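Local coordinates for protein acetyl xylan esterase (Paenibacillus sp. R4, PDB 6AGQ) that probably hydrolyses the acetyl ester groups of acetylated xylan, as a cold-active alpha/beta-hydrolase esterase of a psychrophilic soil bacterium, at residues I55-V60 and W73-K78; D66-H71 and P128-Y133; R121-V126 and Y152-V157; V207-C212 and S280-A285; A269-D274 and R296-Y301. One frame throughout, in Å; residues are numbered along the deposited sequence.

Contact 1 of 5, residues I55-V60 and W73-K78; sequences ISIYDV and WYVTPK
The side chains of Tyr58 and Tyr74 lie side by side and point the same way from a hydrogen-bonded pair, Tyr58 CD2 to Tyr74 CD2 at 3.8 Å. Tyr58 also turns its ring edge, in plane, to Tyr74 O. On the other face Val75 CG2 runs beside Ile57 CG1, while Val75 CG1 meets Ile55 CD1 at 3.7 Å, those two chains slanting across each other. Trp73 holds CG beside its backbone N (chi1 -66°), and its indole reaches back to Asp59: Trp73 CZ3 lies 3.9 Å from Asp59 CG, with carboxylate and ring planes 34° apart. Arg99 takes both, as salt-bridge partner of Asp59 and in a cation-pi contact with Trp73. Val60 CG2 packs on Tyr74 CB at 3.7 Å. Between the two faces, Ser56 with Thr76 and Tyr58 with Tyr74 exchange paired backbone hydrogen bonds, Tyr58 N to Tyr74 O at 2.7 Å. This is an antiparallel beta hairpin, the second and third strands of the mixed alpha/beta-hydrolase sheet.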
# COMPACT_ATOMS: atom_id res chain seq x y z
N ILE A 55 -18.37 -5.28 41.80
CA ILE A 55 -17.69 -4.03 41.92
C ILE A 55 -18.72 -2.89 42.07
O ILE A 55 -19.86 -3.02 41.59
CB ILE A 55 -16.78 -3.77 40.69
CG1 ILE A 55 -17.59 -3.70 39.38
CG2 ILE A 55 -15.71 -4.85 40.57
CD1 ILE A 55 -16.75 -3.33 38.15
N SER A 56 -18.33 -1.80 42.72
CA SER A 56 -19.05 -0.55 42.60
C SER A 56 -18.36 0.34 41.58
O SER A 56 -17.10 0.49 41.61
CB SER A 56 -19.16 0.17 43.94
OG SER A 56 -19.71 -0.75 44.88
N ILE A 57 -19.18 0.97 40.75
CA ILE A 57 -18.74 1.82 39.60
C ILE A 57 -19.29 3.21 39.70
O ILE A 57 -20.50 3.38 39.70
CB ILE A 57 -19.22 1.23 38.24
CG1 ILE A 57 -18.54 -0.11 37.97
CG2 ILE A 57 -18.97 2.19 37.07
CD1 ILE A 57 -19.39 -1.01 37.11
N TYR A 58 -18.39 4.22 39.74
CA TYR A 58 -18.78 5.60 39.81
C TYR A 58 -18.40 6.36 38.59
O TYR A 58 -17.30 6.25 38.10
CB TYR A 58 -18.13 6.27 41.01
CG TYR A 58 -18.53 5.64 42.33
CD1 TYR A 58 -19.63 6.11 43.03
CD2 TYR A 58 -17.83 4.55 42.83
CE1 TYR A 58 -20.00 5.53 44.26
CE2 TYR A 58 -18.18 3.94 44.02
CZ TYR A 58 -19.28 4.43 44.73
OH TYR A 58 -19.62 3.79 45.89
N ASP A 59 -19.35 7.14 38.11
CA ASP A 59 -19.16 8.13 37.15
C ASP A 59 -18.63 9.35 37.93
O ASP A 59 -19.17 9.74 38.95
CB ASP A 59 -20.53 8.43 36.51
CG ASP A 59 -20.39 9.15 35.20
OD1 ASP A 59 -19.23 9.43 34.85
OD2 ASP A 59 -21.42 9.46 34.53
N VAL A 60 -17.55 9.95 37.44
CA VAL A 60 -16.77 10.89 38.24
C VAL A 60 -16.46 12.12 37.38
O VAL A 60 -16.16 11.95 36.17
CB VAL A 60 -15.54 10.12 38.74
CG1 VAL A 60 -14.36 11.01 39.00
CG2 VAL A 60 -15.92 9.27 39.95
N TRP A 73 -14.03 7.29 35.44
CA TRP A 73 -14.68 6.15 36.00
C TRP A 73 -13.83 5.76 37.19
O TRP A 73 -12.66 5.59 37.02
CB TRP A 73 -14.75 4.96 35.04
CG TRP A 73 -15.56 5.06 33.80
CD1 TRP A 73 -15.11 4.90 32.56
CD2 TRP A 73 -16.99 5.22 33.70
NE1 TRP A 73 -16.14 4.97 31.66
CE2 TRP A 73 -17.31 5.19 32.33
CE3 TRP A 73 -18.01 5.41 34.63
CZ2 TRP A 73 -18.65 5.36 31.84
CZ3 TRP A 73 -19.34 5.55 34.15
CH2 TRP A 73 -19.63 5.54 32.76
N TYR A 74 -14.46 5.56 38.34
CA TYR A 74 -13.80 5.13 39.57
C TYR A 74 -14.49 3.83 39.97
O TYR A 74 -15.70 3.77 39.99
CB TYR A 74 -14.00 6.18 40.67
CG TYR A 74 -13.45 5.77 42.03
CD1 TYR A 74 -12.07 5.58 42.20
CD2 TYR A 74 -14.26 5.68 43.13
CE1 TYR A 74 -11.52 5.22 43.41
CE2 TYR A 74 -13.72 5.31 44.39
CZ TYR A 74 -12.35 5.08 44.51
OH TYR A 74 -11.78 4.72 45.70
N VAL A 75 -13.72 2.80 40.19
CA VAL A 75 -14.20 1.43 40.40
C VAL A 75 -13.55 0.89 41.67
O VAL A 75 -12.29 1.06 41.89
CB VAL A 75 -13.85 0.53 39.18
CG1 VAL A 75 -14.28 -0.87 39.41
CG2 VAL A 75 -14.51 1.02 37.89
N THR A 76 -14.37 0.28 42.52
CA THR A 76 -13.85 -0.45 43.73
C THR A 76 -14.54 -1.81 43.92
O THR A 76 -15.70 -2.00 43.44
CB THR A 76 -14.03 0.34 45.06
OG1 THR A 76 -15.36 0.22 45.51
CG2 THR A 76 -13.74 1.78 44.88
N PRO A 77 -13.86 -2.75 44.60
CA PRO A 77 -14.57 -3.96 45.03
C PRO A 77 -15.85 -3.58 45.79
O PRO A 77 -15.84 -2.59 46.53
CB PRO A 77 -13.60 -4.63 45.97
CG PRO A 77 -12.27 -3.97 45.77
CD PRO A 77 -12.57 -2.60 45.31
N LYS A 78 -16.97 -4.28 45.58
CA LYS A 78 -18.20 -3.95 46.29
C LYS A 78 -17.99 -4.22 47.80
O LYS A 78 -17.07 -4.95 48.20
CB LYS A 78 -19.41 -4.74 45.77
CG LYS A 78 -19.34 -6.25 46.00
CD LYS A 78 -20.74 -6.86 46.14
CE LYS A 78 -20.71 -8.39 46.14
NZ LYS A 78 -19.70 -8.94 47.10

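Contact 2 of 5, residues D66-H71 and P128-Y133; sequences DGTPIH and PDRAEY
Thr68 and Pro128 meet where the lead-in to strand 69-77 runs against the long loop after strand 114-118 of the alpha/beta-hydrolase fold, the two chains in opposite directions. With Thr68 OG1 beside the backbone N (chi1 -49°), CG2 falls anti to that N and meets Pro128 O at 3.0 Å. Thr68 OG1 lies 3.5 Å from Arg130 CB, the two side chains crossing at a slant. Next along, Pro69 CG faces Pro128 CD, and Asp66 OD2 comes within 3.7 Å of Ala131 CB. No hydrogen bond joins the two segments directly. Each has its own Asx turn instead: Asp66 OD1 takes Thr68 N, and Asp129 OD1 takes Ala131 N from well above the carboxylate plane. The like-charged Asp66 and Asp129 lie near each other, and the shared partner Arg121 would offset their repulsion. Pro128 CG lies over one guanidinium face of Arg130, toward its rim, and Arg130 NH2 donates to Tyr133 O of the second subunit. Tyr133 OH gives a 2.6 Å hydrogen bond to the syn lone pair of Asp129 OD2. Thr68 OG1 donates to Asp66 OD1 at 2.7 Å, on the syn side and from the same face of the carboxylate as Thr68 N.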
# COMPACT_ATOMS: atom_id res chain seq x y z
N ASP A 66 -7.76 24.98 35.37
CA ASP A 66 -8.47 26.06 34.67
C ASP A 66 -10.02 25.89 34.66
O ASP A 66 -10.73 26.56 33.92
CB ASP A 66 -7.88 26.28 33.24
CG ASP A 66 -8.26 25.14 32.22
OD1 ASP A 66 -8.81 24.09 32.67
OD2 ASP A 66 -8.01 25.28 30.98
N GLY A 67 -10.57 25.03 35.48
CA GLY A 67 -12.03 24.83 35.48
C GLY A 67 -12.62 23.82 34.49
O GLY A 67 -13.81 23.60 34.51
N THR A 68 -11.83 23.24 33.58
CA THR A 68 -12.35 22.16 32.69
C THR A 68 -12.89 20.94 33.53
O THR A 68 -12.19 20.45 34.39
CB THR A 68 -11.20 21.65 31.78
OG1 THR A 68 -10.53 22.75 31.15
CG2 THR A 68 -11.69 20.70 30.73
N PRO A 69 -14.12 20.45 33.27
CA PRO A 69 -14.61 19.27 33.98
C PRO A 69 -14.00 17.99 33.43
O PRO A 69 -14.29 17.61 32.31
CB PRO A 69 -16.15 19.28 33.71
CG PRO A 69 -16.31 20.09 32.47
CD PRO A 69 -15.14 21.03 32.38
N ILE A 70 -13.16 17.33 34.23
CA ILE A 70 -12.50 16.10 33.78
C ILE A 70 -13.38 14.93 34.16
O ILE A 70 -13.66 14.75 35.31
CB ILE A 70 -11.13 15.90 34.45
CG1 ILE A 70 -10.26 17.20 34.44
CG2 ILE A 70 -10.45 14.68 33.88
CD1 ILE A 70 -10.15 17.94 33.10
N HIS A 71 -13.82 14.15 33.19
CA HIS A 71 -14.61 12.94 33.47
C HIS A 71 -13.81 11.66 33.64
O HIS A 71 -12.72 11.46 33.09
CB HIS A 71 -15.66 12.73 32.39
CG HIS A 71 -16.59 13.88 32.27
ND1 HIS A 71 -16.24 15.03 31.60
CD2 HIS A 71 -17.81 14.10 32.79
CE1 HIS A 71 -17.23 15.90 31.68
NE2 HIS A 71 -18.18 15.37 32.41
N PRO A 128 -14.10 18.37 27.57
CA PRO A 128 -13.63 19.36 26.59
C PRO A 128 -12.28 19.98 27.02
O PRO A 128 -11.74 19.54 28.01
CB PRO A 128 -14.71 20.41 26.64
CG PRO A 128 -15.23 20.37 28.00
CD PRO A 128 -14.99 18.98 28.55
N ASP A 129 -11.77 20.95 26.24
CA ASP A 129 -10.53 21.66 26.53
C ASP A 129 -10.79 23.15 26.58
O ASP A 129 -10.88 23.77 25.55
CB ASP A 129 -9.48 21.40 25.44
CG ASP A 129 -8.10 22.13 25.70
OD1 ASP A 129 -7.83 22.55 26.87
OD2 ASP A 129 -7.29 22.28 24.72
N ARG A 130 -10.83 23.72 27.77
CA ARG A 130 -11.15 25.15 27.92
C ARG A 130 -9.97 26.10 27.80
O ARG A 130 -10.17 27.28 27.95
CB ARG A 130 -11.81 25.39 29.29
CG ARG A 130 -13.13 24.67 29.46
CD ARG A 130 -14.35 25.58 29.48
NE ARG A 130 -15.57 24.75 29.45
CZ ARG A 130 -16.09 24.15 28.36
NH1 ARG A 130 -17.20 23.42 28.47
NH2 ARG A 130 -15.53 24.27 27.16
N ALA A 131 -8.75 25.60 27.58
CA ALA A 131 -7.58 26.47 27.56
C ALA A 131 -7.58 27.17 26.21
O ALA A 131 -8.18 26.67 25.28
CB ALA A 131 -6.30 25.71 27.77
N GLU A 132 -6.94 28.34 26.15
CA GLU A 132 -6.88 29.19 24.95
C GLU A 132 -5.47 29.18 24.49
O GLU A 132 -4.56 29.20 25.34
CB GLU A 132 -7.31 30.64 25.29
CG GLU A 132 -8.81 30.75 25.65
CD GLU A 132 -9.76 30.27 24.52
OE1 GLU A 132 -10.96 30.04 24.76
OE2 GLU A 132 -9.31 30.11 23.37
N TYR A 133 -5.29 29.14 23.15
CA TYR A 133 -3.99 29.10 22.54
C TYR A 133 -3.78 30.36 21.64
O TYR A 133 -4.74 30.90 21.07
CB TYR A 133 -3.78 27.77 21.81
CG TYR A 133 -4.11 26.56 22.65
CD1 TYR A 133 -3.24 26.12 23.62
CD2 TYR A 133 -5.33 25.87 22.52
CE1 TYR A 133 -3.55 25.09 24.42
CE2 TYR A 133 -5.64 24.79 23.33
CZ TYR A 133 -4.75 24.41 24.30
OH TYR A 133 -4.99 23.33 25.16

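Contact 3 of 5, residues R121-V126 and Y152-V157; sequences RGQGGV and YYYKQV
Tyr153 OH carries both hydrogen bonds of the contact: it donates to Arg121 O at 2.7 Å, in the carbonyl plane, and accepts from Gln123 NE2 at 3.0 Å. The Gln123 amide and Tyr153 ring planes are nearly parallel, 14° apart. CG of Tyr153 is anti to its backbone N (chi1 -179°), and the ring extends toward the loop. Gln123 is held further by Ser96 N on OE1 and by Gln186, which NE2 shares with Tyr154 OH. In the alpha/beta-hydrolase fold this is the loop that leaves strand 114-118 and leads to helix 153-170, packing here on the helix's N-terminal part. Packing falls to Arg121. Gln156 CB sits over the centre of its guanidinium face, 3.5 Å from Arg121 CZ, and Val157 CG2 touches Arg121 CG at 3.6 Å as the two side chains slide past each other in opposite directions. By charge, the guanidinium is gripped by three carboxylates: NE by Asp160, NH1 by Asp66 and NH2 by Asp129.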
# COMPACT_ATOMS: atom_id res chain seq x y z
N ARG A 121 -8.08 15.97 28.25
CA ARG A 121 -8.90 17.06 27.84
C ARG A 121 -9.01 17.34 26.31
O ARG A 121 -8.02 17.39 25.58
CB ARG A 121 -8.46 18.30 28.60
CG ARG A 121 -7.01 18.65 28.35
CD ARG A 121 -6.77 20.09 28.66
NE ARG A 121 -7.08 20.32 30.06
CZ ARG A 121 -7.44 21.49 30.57
NH1 ARG A 121 -7.65 21.59 31.87
NH2 ARG A 121 -7.56 22.56 29.75
N GLY A 122 -10.22 17.39 25.79
CA GLY A 122 -10.37 17.66 24.38
C GLY A 122 -10.23 16.46 23.48
O GLY A 122 -10.42 16.62 22.30
N GLN A 123 -9.93 15.27 23.99
CA GLN A 123 -9.75 14.14 23.09
C GLN A 123 -11.07 13.36 22.84
O GLN A 123 -12.11 13.96 22.88
CB GLN A 123 -8.58 13.29 23.51
CG GLN A 123 -7.33 14.15 23.52
CD GLN A 123 -6.06 13.37 23.75
OE1 GLN A 123 -6.07 12.15 23.76
NE2 GLN A 123 -4.95 14.07 23.96
N GLY A 124 -11.06 12.05 22.62
CA GLY A 124 -12.25 11.40 22.09
C GLY A 124 -13.31 11.15 23.12
O GLY A 124 -14.00 10.14 23.05
N GLY A 125 -13.52 12.10 24.05
CA GLY A 125 -14.41 11.88 25.19
C GLY A 125 -15.40 13.02 25.37
O GLY A 125 -15.58 13.89 24.46
N VAL A 126 -16.06 12.97 26.51
CA VAL A 126 -17.01 14.04 26.89
C VAL A 126 -16.27 15.20 27.60
O VAL A 126 -16.91 16.17 27.97
CB VAL A 126 -18.20 13.50 27.74
CG1 VAL A 126 -18.85 12.29 27.06
CG2 VAL A 126 -17.80 13.16 29.17
N TYR A 152 1.27 25.80 26.50
CA TYR A 152 1.31 24.59 25.71
C TYR A 152 0.26 23.54 26.17
O TYR A 152 0.16 23.28 27.37
CB TYR A 152 2.70 24.02 25.73
CG TYR A 152 2.84 22.72 24.94
CD1 TYR A 152 2.65 22.73 23.57
CD2 TYR A 152 3.16 21.50 25.58
CE1 TYR A 152 2.79 21.58 22.85
CE2 TYR A 152 3.28 20.32 24.85
CZ TYR A 152 3.07 20.37 23.48
OH TYR A 152 3.19 19.23 22.69
N TYR A 153 -0.48 22.93 25.22
CA TYR A 153 -1.48 21.87 25.53
C TYR A 153 -1.20 20.95 26.74
O TYR A 153 -2.05 20.75 27.64
CB TYR A 153 -1.64 20.97 24.31
CG TYR A 153 -2.64 19.87 24.45
CD1 TYR A 153 -4.01 20.14 24.45
CD2 TYR A 153 -2.22 18.59 24.60
CE1 TYR A 153 -4.96 19.14 24.59
CE2 TYR A 153 -3.14 17.57 24.75
CZ TYR A 153 -4.51 17.85 24.75
OH TYR A 153 -5.42 16.85 24.90
N TYR A 154 0.01 20.42 26.81
CA TYR A 154 0.29 19.41 27.83
C TYR A 154 0.51 20.00 29.18
O TYR A 154 0.56 19.22 30.15
CB TYR A 154 1.36 18.36 27.43
CG TYR A 154 0.85 17.28 26.46
CD1 TYR A 154 0.03 16.22 26.91
CD2 TYR A 154 1.23 17.30 25.11
CE1 TYR A 154 -0.46 15.26 26.03
CE2 TYR A 154 0.79 16.32 24.22
CZ TYR A 154 -0.06 15.31 24.67
OH TYR A 154 -0.48 14.36 23.80
N LYS A 155 0.57 21.33 29.32
CA LYS A 155 0.69 21.87 30.66
C LYS A 155 -0.57 21.56 31.50
O LYS A 155 -0.47 20.92 32.51
CB LYS A 155 0.97 23.35 30.68
CG LYS A 155 1.25 23.88 32.08
CD LYS A 155 1.42 25.40 32.11
CE LYS A 155 0.21 26.08 32.66
NZ LYS A 155 0.36 27.55 32.48
N GLN A 156 -1.73 22.00 31.06
CA GLN A 156 -2.94 21.70 31.74
C GLN A 156 -3.26 20.20 31.73
O GLN A 156 -3.82 19.70 32.73
CB GLN A 156 -4.13 22.52 31.19
CG GLN A 156 -4.11 23.97 31.65
CD GLN A 156 -4.48 24.14 33.12
OE1 GLN A 156 -5.25 23.35 33.68
NE2 GLN A 156 -3.91 25.14 33.76
N VAL A 157 -2.82 19.43 30.72
CA VAL A 157 -3.00 17.95 30.79
C VAL A 157 -2.26 17.34 31.98
O VAL A 157 -2.84 16.51 32.73
CB VAL A 157 -2.61 17.28 29.44
CG1 VAL A 157 -2.79 15.79 29.48
CG2 VAL A 157 -3.47 17.86 28.31

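Contact 4 of 5, residues V207-C212 and S280-A285; sequences VFPFLC and STCFAA
Residues 207-212, leaving strand 203-207 as an irregular chain, pass beside helix 279-286 with CA atoms nearest at Cys212 and Thr281, 5.7 Å apart. No direct hydrogen bond links the two, and two cysteines do much of the touching. Cys282 SG, beside its own backbone N and anti to the carbonyl carbon (chi1 -69°), rests on the Pro209 ring, 3.6 Å from Pro209 CD and 4.1 Å from Pro209 CG. It also approaches the backbone of Phe208, lying 4.0 Å from Phe208 C. Cys212 comes from the loop side: its CB lies 3.6 Å from Thr281 O, and its SG meets Ala285 CB, one helical turn further, at 3.9 Å. A water supplies a polar link: it donates to Pro209 O at 2.6 Å and to Thr281 OG1 at 3.1 Å. That hydroxyl is also hydrogen-bonded to Pro278 O, just before the helix. Leu192 of helix 186-197 packs on Pro209, Cys212 and Ala285 together, while Ile270 of strand 265-271 touches Cys282. The contact thus joins the loop after strand 203-207 to a helix flanking the central sheet, close to the probable nucleophile elbow that Phe208 touches.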
# COMPACT_ATOMS: atom_id res chain seq x y z
N VAL A 207 3.64 1.76 29.48
CA VAL A 207 3.76 0.89 28.31
C VAL A 207 4.10 1.76 27.08
O VAL A 207 3.39 2.72 26.75
CB VAL A 207 2.46 0.05 28.12
CG1 VAL A 207 2.47 -0.74 26.83
CG2 VAL A 207 2.28 -0.92 29.27
N PHE A 208 5.17 1.39 26.37
CA PHE A 208 5.66 2.16 25.20
C PHE A 208 5.38 3.66 25.20
O PHE A 208 4.63 4.17 24.35
CB PHE A 208 5.39 1.48 23.84
CG PHE A 208 4.01 0.94 23.61
CD1 PHE A 208 2.89 1.78 23.52
CD2 PHE A 208 3.85 -0.41 23.33
CE1 PHE A 208 1.63 1.26 23.22
CE2 PHE A 208 2.60 -0.94 23.01
CZ PHE A 208 1.48 -0.10 22.97
N PRO A 209 6.05 4.39 26.15
CA PRO A 209 5.64 5.74 26.43
C PRO A 209 5.97 6.70 25.28
O PRO A 209 7.09 6.68 24.73
CB PRO A 209 6.39 6.09 27.71
CG PRO A 209 7.55 5.15 27.76
CD PRO A 209 7.08 3.91 27.09
N PHE A 210 4.94 7.48 24.93
CA PHE A 210 4.97 8.62 24.02
C PHE A 210 5.42 9.83 24.82
O PHE A 210 5.61 9.72 26.07
CB PHE A 210 3.55 8.76 23.44
CG PHE A 210 3.37 9.86 22.47
CD1 PHE A 210 4.03 9.86 21.26
CD2 PHE A 210 2.46 10.88 22.74
CE1 PHE A 210 3.84 10.88 20.34
CE2 PHE A 210 2.30 11.92 21.84
CZ PHE A 210 3.00 11.93 20.64
N LEU A 211 5.70 10.94 24.13
CA LEU A 211 6.19 12.17 24.80
C LEU A 211 7.59 12.03 25.41
O LEU A 211 7.90 12.69 26.42
CB LEU A 211 5.23 12.69 25.90
CG LEU A 211 3.73 12.63 25.54
CD1 LEU A 211 2.77 12.74 26.74
CD2 LEU A 211 3.43 13.69 24.50
N CYS A 212 8.46 11.24 24.78
CA CYS A 212 9.84 11.05 25.26
C CYS A 212 10.79 11.39 24.13
O CYS A 212 10.54 11.06 22.97
CB CYS A 212 10.13 9.61 25.75
SG CYS A 212 9.13 9.02 27.17
N SER A 280 14.37 3.49 21.00
CA SER A 280 15.45 4.36 21.52
C SER A 280 14.94 5.49 22.38
O SER A 280 15.64 5.97 23.29
CB SER A 280 16.29 4.94 20.41
OG SER A 280 15.49 5.62 19.44
N THR A 281 13.74 5.95 22.12
CA THR A 281 13.17 7.05 22.91
C THR A 281 12.62 6.52 24.26
O THR A 281 12.70 7.18 25.28
CB THR A 281 12.12 7.86 22.12
OG1 THR A 281 10.98 7.06 21.75
CG2 THR A 281 12.79 8.50 20.88
N CYS A 282 12.12 5.29 24.24
CA CYS A 282 11.65 4.61 25.43
C CYS A 282 12.83 4.29 26.33
O CYS A 282 12.77 4.60 27.53
CB CYS A 282 10.86 3.38 25.04
SG CYS A 282 9.28 3.83 24.26
N PHE A 283 13.90 3.72 25.76
CA PHE A 283 15.14 3.43 26.48
C PHE A 283 15.81 4.67 27.08
O PHE A 283 16.26 4.61 28.25
CB PHE A 283 16.13 2.58 25.67
CG PHE A 283 16.00 1.10 25.94
CD1 PHE A 283 16.37 0.58 27.16
CD2 PHE A 283 15.45 0.23 24.98
CE1 PHE A 283 16.22 -0.78 27.42
CE2 PHE A 283 15.29 -1.12 25.24
CZ PHE A 283 15.68 -1.62 26.46
N ALA A 284 15.79 5.79 26.36
CA ALA A 284 16.31 7.03 26.85
C ALA A 284 15.70 7.53 28.16
O ALA A 284 16.44 8.01 29.05
CB ALA A 284 16.15 8.10 25.77
N ALA A 285 14.37 7.50 28.27
CA ALA A 285 13.71 7.75 29.58
C ALA A 285 14.02 6.64 30.64
O ALA A 285 14.46 6.97 31.75
CB ALA A 285 12.18 7.96 29.42
O HOH W 1 8.14 7.82 22.60

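Contact 5 of 5, residues A269-D274 and R296-Y301; sequences AITLQD and RLYHDY
Ile270 and Leu297 lie in register on neighbouring parallel strands, joined by a ladder of backbone hydrogen bonds: Ile270 N to Arg296 O, Tyr298 N to Ile270 O at 3.0 Å, and Leu272 N to Tyr298 O. At the strand ends each chain enters a type I beta turn (Thr271-Asp274 and Tyr298-Tyr301), and the turns are bonded too. Gln273 N donates to Tyr301 O at 3.1 Å, and Gln273 NE2 to His299 O at 2.9 Å, almost straight (174°) and in the amide plane. A bend at chi2 (-44°) brings CD of Gln273 back toward that carbonyl. In side-chain packing, Leu272 and His299 lie side by side, Leu272 CD1 3.7 Å from His299 CD2. Thr271 CG2 touches both Tyr298 CB (4.1 Å) and Tyr301 CB (4.0 Å), meeting the Tyr298 ring at its edge, and Ala269 CB touches Tyr298 CE2. The turn at 298-301 also reaches the third subunit, whose Arg234 makes a cation-pi contact with Tyr301 and whose His240 is hydrogen-bonded to Asp300. Within the chain this is a beta-alpha-beta unit: helix 279-286 packs on Ile270 and Leu297, helix 309-320 lies against Ala269 and Arg296, and strand 293-298 closes the sheet within this chain.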
# COMPACT_ATOMS: atom_id res chain seq x y z
N ALA A 269 7.27 -1.56 29.69
CA ALA A 269 7.22 -2.30 28.43
C ALA A 269 7.79 -1.52 27.24
O ALA A 269 7.43 -0.35 26.99
CB ALA A 269 5.76 -2.65 28.08
N ILE A 270 8.65 -2.19 26.46
CA ILE A 270 9.16 -1.60 25.22
C ILE A 270 9.00 -2.63 24.11
O ILE A 270 9.28 -3.82 24.31
CB ILE A 270 10.63 -1.24 25.38
CG1 ILE A 270 10.79 -0.29 26.57
CG2 ILE A 270 11.22 -0.67 24.08
CD1 ILE A 270 12.23 0.09 26.92
N THR A 271 8.56 -2.17 22.97
CA THR A 271 8.29 -3.04 21.85
C THR A 271 9.28 -2.66 20.78
O THR A 271 9.35 -1.49 20.37
CB THR A 271 6.82 -2.86 21.38
OG1 THR A 271 6.49 -1.48 21.37
CG2 THR A 271 5.85 -3.57 22.38
N LEU A 272 10.08 -3.63 20.33
CA LEU A 272 11.26 -3.31 19.52
C LEU A 272 10.99 -2.97 18.08
O LEU A 272 11.85 -2.42 17.44
CB LEU A 272 12.28 -4.44 19.55
CG LEU A 272 13.06 -4.65 20.85
CD1 LEU A 272 14.19 -5.66 20.62
CD2 LEU A 272 13.65 -3.36 21.42
N GLN A 273 9.82 -3.32 17.56
CA GLN A 273 9.44 -3.02 16.18
C GLN A 273 8.56 -1.75 16.11
O GLN A 273 8.04 -1.43 15.05
CB GLN A 273 8.65 -4.20 15.56
CG GLN A 273 9.38 -5.55 15.48
CD GLN A 273 10.81 -5.45 15.00
OE1 GLN A 273 11.10 -4.84 13.96
NE2 GLN A 273 11.73 -5.99 15.78
N ASP A 274 8.41 -1.05 17.23
CA ASP A 274 7.51 0.11 17.34
C ASP A 274 8.08 1.27 16.50
O ASP A 274 9.20 1.74 16.74
CB ASP A 274 7.41 0.51 18.82
CG ASP A 274 6.16 1.34 19.14
OD1 ASP A 274 5.77 2.21 18.30
OD2 ASP A 274 5.60 1.13 20.29
N ARG A 296 10.19 -4.97 30.30
CA ARG A 296 9.83 -6.14 29.48
C ARG A 296 10.06 -5.76 27.99
O ARG A 296 9.48 -4.81 27.51
CB ARG A 296 8.38 -6.54 29.70
CG ARG A 296 7.99 -6.93 31.12
CD ARG A 296 8.65 -8.20 31.63
NE ARG A 296 8.38 -8.49 33.05
CZ ARG A 296 9.11 -8.09 34.10
NH1 ARG A 296 10.22 -7.37 33.93
NH2 ARG A 296 8.73 -8.42 35.35
N LEU A 297 10.91 -6.51 27.28
CA LEU A 297 11.22 -6.30 25.84
C LEU A 297 10.47 -7.31 25.01
O LEU A 297 10.71 -8.51 25.11
CB LEU A 297 12.72 -6.50 25.60
CG LEU A 297 13.64 -5.79 26.61
CD1 LEU A 297 15.08 -6.29 26.50
CD2 LEU A 297 13.58 -4.31 26.32
N TYR A 298 9.48 -6.85 24.27
CA TYR A 298 8.72 -7.65 23.32
C TYR A 298 9.37 -7.45 21.93
O TYR A 298 9.11 -6.46 21.22
CB TYR A 298 7.24 -7.28 23.41
CG TYR A 298 6.72 -7.48 24.82
CD1 TYR A 298 6.85 -8.72 25.45
CD2 TYR A 298 6.10 -6.46 25.53
CE1 TYR A 298 6.39 -8.94 26.76
CE2 TYR A 298 5.63 -6.68 26.85
CZ TYR A 298 5.78 -7.92 27.45
OH TYR A 298 5.38 -8.16 28.75
N HIS A 299 10.23 -8.41 21.56
CA HIS A 299 11.07 -8.29 20.33
C HIS A 299 10.33 -8.09 18.97
O HIS A 299 10.77 -7.25 18.15
CB HIS A 299 12.08 -9.46 20.24
CG HIS A 299 13.08 -9.51 21.36
ND1 HIS A 299 12.73 -9.83 22.67
CD2 HIS A 299 14.42 -9.32 21.38
CE1 HIS A 299 13.81 -9.80 23.44
NE2 HIS A 299 14.85 -9.49 22.68
N ASP A 300 9.23 -8.82 18.76
CA ASP A 300 8.50 -8.86 17.46
C ASP A 300 7.15 -8.11 17.42
O ASP A 300 6.28 -8.39 16.57
CB ASP A 300 8.26 -10.34 17.09
CG ASP A 300 9.50 -11.17 17.31
OD1 ASP A 300 10.45 -10.91 16.55
OD2 ASP A 300 9.54 -12.00 18.28
N TYR A 301 6.97 -7.18 18.34
CA TYR A 301 5.74 -6.41 18.45
C TYR A 301 6.04 -4.94 18.13
O TYR A 301 7.11 -4.40 18.48
CB TYR A 301 5.13 -6.56 19.87
CG TYR A 301 4.35 -7.84 20.02
CD1 TYR A 301 4.99 -9.04 20.37
CD2 TYR A 301 2.96 -7.88 19.78
CE1 TYR A 301 4.28 -10.24 20.49
CE2 TYR A 301 2.26 -9.07 19.89
CZ TYR A 301 2.92 -10.23 20.22
OH TYR A 301 2.24 -11.39 20.34

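How the contacts relate
Contacts 1 and 5 both belong to the central sheet, toward its two ends, their centres 33 Å apart: an antiparallel hairpin in one, parallel strands in the other, each only partly buried and knit by backbone hydrogen bonds. Contacts 3 and 4 are buried and bring loops against helices, the first through a tyrosine hydroxyl and an arginine, the second through sulphur, alkyl groups and a water; Tyr154 packs on Leu211 between them. Contact 2, also only partly buried, shares strand 69-77 with contact 1 and, through Arg121, its salt bridges with contact 3. Phe208 and Phe283 tie contact 4 to contact 5. Contacts 2 and 3 touch the second subunit, contact 5 the third.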